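Local coordinates for tail spike protein gp49 (Pseudomonas phage LKA1, PDB 4RU4) that probably cleaves the O-specific polysaccharide on the surface of its Pseudomonas host as a lyase during phage entry, at residues Val534-Ile539 against Leu593-Gly598. Sequence-based numbering, arbitrary orientation.
Sequences VTFRYI and LNWQAG
Trp595 meets Val534 first, with its indole lying flat beneath the valine's two methyls. A chi1 of 158° places CG1 of Val534 anti to the backbone N and over one face of the six-membered ring. There it makes a CH-pi contact, 3.8 Å from the ring centroid, and its nearest atom is Trp595 CZ2 at 3.6 Å. CG2 of Val534 lies further along the indole, 3.9 Å from Trp595 NE1. The other end of the six-membered ring reaches Phe536, whose CE1 comes to 3.6 Å from Trp595 CZ3. The two ring planes are near parallel, 26° apart, but slid so far past each other, with centroids 5.7 Å apart, that they barely overlap. This is the hydrophobic interior of the C-terminal Ig-like domain: strand 529-535, from one sheet, faces strand 590-600 of another as in a beta sandwich, and Leu575 and Val519 add to the packing around the indole. CB of Gln596, next along, points away from 534-539, and the side chain runs into the subunit interface, where OE1 is hydrogen-bonded to Gln547 NE2 of a second subunit and the side chain packs on Gln596 of the third. Ala597 points back inward, its CB over a face of Phe536, 4.1 Å from Phe536 CZ, while Pro544 touches both residues and Tyr540 sets its ring steeply against that of Phe536.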
loop_
_atom_site.group_PDB
_atom_site.type_symbol
_atom_site.label_atom_id
_atom_site.label_comp_id
_atom_site.label_asym_id
_atom_site.label_seq_id
_atom_site.Cartn_x
_atom_site.Cartn_y
_atom_site.Cartn_z
ATOM N N VAL B 534 -26.941 -34.558 9.904
ATOM C CA VAL B 534 -25.829 -33.619 9.873
ATOM C C VAL B 534 -26.387 -32.253 10.258
ATOM O O VAL B 534 -27.459 -31.885 9.802
ATOM C CB VAL B 534 -25.241 -33.574 8.443
ATOM C CG1 VAL B 534 -24.483 -32.304 8.193
ATOM C CG2 VAL B 534 -24.354 -34.812 8.209
ATOM N N THR B 535 -25.693 -31.522 11.129
ATOM C CA THR B 535 -26.034 -30.128 11.388
ATOM C C THR B 535 -24.861 -29.306 10.861
ATOM O O THR B 535 -23.739 -29.517 11.290
ATOM C CB THR B 535 -26.200 -29.861 12.905
ATOM O OG1 THR B 535 -27.235 -30.688 13.440
ATOM C CG2 THR B 535 -26.534 -28.395 13.175
ATOM N N PHE B 536 -25.115 -28.381 9.940
ATOM C CA PHE B 536 -24.032 -27.623 9.316
ATOM C C PHE B 536 -23.319 -26.731 10.335
ATOM O O PHE B 536 -23.961 -26.140 11.225
ATOM C CB PHE B 536 -24.565 -26.724 8.203
ATOM C CG PHE B 536 -25.355 -27.450 7.129
ATOM C CD1 PHE B 536 -24.988 -28.722 6.692
ATOM C CD2 PHE B 536 -26.478 -26.849 6.563
ATOM C CE1 PHE B 536 -25.722 -29.369 5.687
ATOM C CE2 PHE B 536 -27.211 -27.491 5.580
ATOM C CZ PHE B 536 -26.837 -28.756 5.141
ATOM N N ARG B 537 -22.002 -26.602 10.166
ATOM C CA ARG B 537 -21.209 -25.722 11.008
ATOM C C ARG B 537 -21.731 -24.291 10.942
ATOM O O ARG B 537 -21.705 -23.585 11.943
ATOM C CB ARG B 537 -19.753 -25.746 10.571
ATOM C CG ARG B 537 -18.806 -24.911 11.465
ATOM C CD ARG B 537 -17.371 -24.879 10.845
ATOM N NE ARG B 537 -16.490 -23.986 11.610
ATOM C CZ ARG B 537 -15.842 -24.365 12.705
ATOM N NH1 ARG B 537 -15.955 -25.618 13.147
ATOM N NH2 ARG B 537 -15.081 -23.501 13.353
ATOM N N TYR B 538 -22.165 -23.862 9.748
ATOM C CA TYR B 538 -22.779 -22.549 9.557
ATOM C C TYR B 538 -24.218 -22.707 9.057
ATOM O O TYR B 538 -24.524 -23.619 8.298
ATOM C CB TYR B 538 -21.991 -21.712 8.526
ATOM C CG TYR B 538 -20.496 -21.732 8.777
ATOM C CD1 TYR B 538 -19.991 -21.607 10.071
ATOM C CD2 TYR B 538 -19.596 -21.902 7.738
ATOM C CE1 TYR B 538 -18.619 -21.657 10.317
ATOM C CE2 TYR B 538 -18.203 -21.948 7.973
ATOM C CZ TYR B 538 -17.739 -21.829 9.264
ATOM O OH TYR B 538 -16.390 -21.876 9.517
ATOM N N ILE B 539 -25.087 -21.783 9.447
ATOM C CA ILE B 539 -26.443 -21.774 8.934
ATOM C C ILE B 539 -26.513 -20.939 7.642
ATOM O O ILE B 539 -26.105 -19.777 7.621
ATOM C CB ILE B 539 -27.410 -21.194 9.988
ATOM C CG1 ILE B 539 -27.380 -22.053 11.259
ATOM C CG2 ILE B 539 -28.824 -21.089 9.411
ATOM C CD1 ILE B 539 -27.863 -21.333 12.484
ATOM N N LEU B 593 -20.652 -41.937 3.828
ATOM C CA LEU B 593 -21.450 -40.956 3.109
ATOM C C LEU B 593 -20.685 -39.620 3.067
ATOM O O LEU B 593 -20.508 -38.961 4.090
ATOM C CB LEU B 593 -22.852 -40.802 3.736
ATOM C CG LEU B 593 -23.672 -42.108 3.744
ATOM C CD1 LEU B 593 -25.149 -41.838 4.119
ATOM C CD2 LEU B 593 -23.571 -42.809 2.385
ATOM N N ASN B 594 -20.176 -39.281 1.888
ATOM C CA ASN B 594 -19.407 -38.054 1.662
ATOM C C ASN B 594 -20.380 -36.950 1.249
ATOM O O ASN B 594 -20.985 -37.013 0.168
ATOM C CB ASN B 594 -18.419 -38.250 0.504
ATOM C CG ASN B 594 -17.261 -39.190 0.837
ATOM O OD1 ASN B 594 -16.104 -38.834 0.632
ATOM N ND2 ASN B 594 -17.570 -40.398 1.343
ATOM N N TRP B 595 -20.562 -35.951 2.102
ATOM C CA TRP B 595 -21.602 -34.949 1.847
ATOM C C TRP B 595 -20.959 -33.592 1.754
ATOM O O TRP B 595 -19.871 -33.355 2.323
ATOM C CB TRP B 595 -22.650 -34.956 2.984
ATOM C CG TRP B 595 -22.077 -34.400 4.276
ATOM C CD1 TRP B 595 -21.414 -35.109 5.235
ATOM C CD2 TRP B 595 -22.089 -33.033 4.721
ATOM N NE1 TRP B 595 -21.011 -34.275 6.258
ATOM C CE2 TRP B 595 -21.406 -32.994 5.966
ATOM C CE3 TRP B 595 -22.590 -31.838 4.181
ATOM C CZ2 TRP B 595 -21.232 -31.810 6.697
ATOM C CZ3 TRP B 595 -22.416 -30.655 4.899
ATOM C CH2 TRP B 595 -21.734 -30.654 6.155
ATOM N N GLN B 596 -21.608 -32.688 1.028
ATOM C CA GLN B 596 -21.172 -31.301 1.043
ATOM C C GLN B 596 -22.312 -30.372 0.647
ATOM O O GLN B 596 -23.299 -30.797 0.045
ATOM C CB GLN B 596 -19.949 -31.092 0.149
ATOM C CG GLN B 596 -20.215 -31.243 -1.358
ATOM C CD GLN B 596 -18.917 -31.403 -2.095
ATOM O OE1 GLN B 596 -18.245 -32.422 -1.960
ATOM N NE2 GLN B 596 -18.508 -30.364 -2.807
ATOM N N ALA B 597 -22.173 -29.104 1.007
ATOM C CA ALA B 597 -23.266 -28.147 0.884
ATOM C C ALA B 597 -22.652 -26.792 0.542
ATOM O O ALA B 597 -21.576 -26.448 1.058
ATOM C CB ALA B 597 -24.050 -28.055 2.237
ATOM N N GLY B 598 -23.329 -26.008 -0.297
ATOM C CA GLY B 598 -22.861 -24.668 -0.596
ATOM C C GLY B 598 -23.905 -23.956 -1.438
ATOM O O GLY B 598 -24.918 -24.568 -1.788
#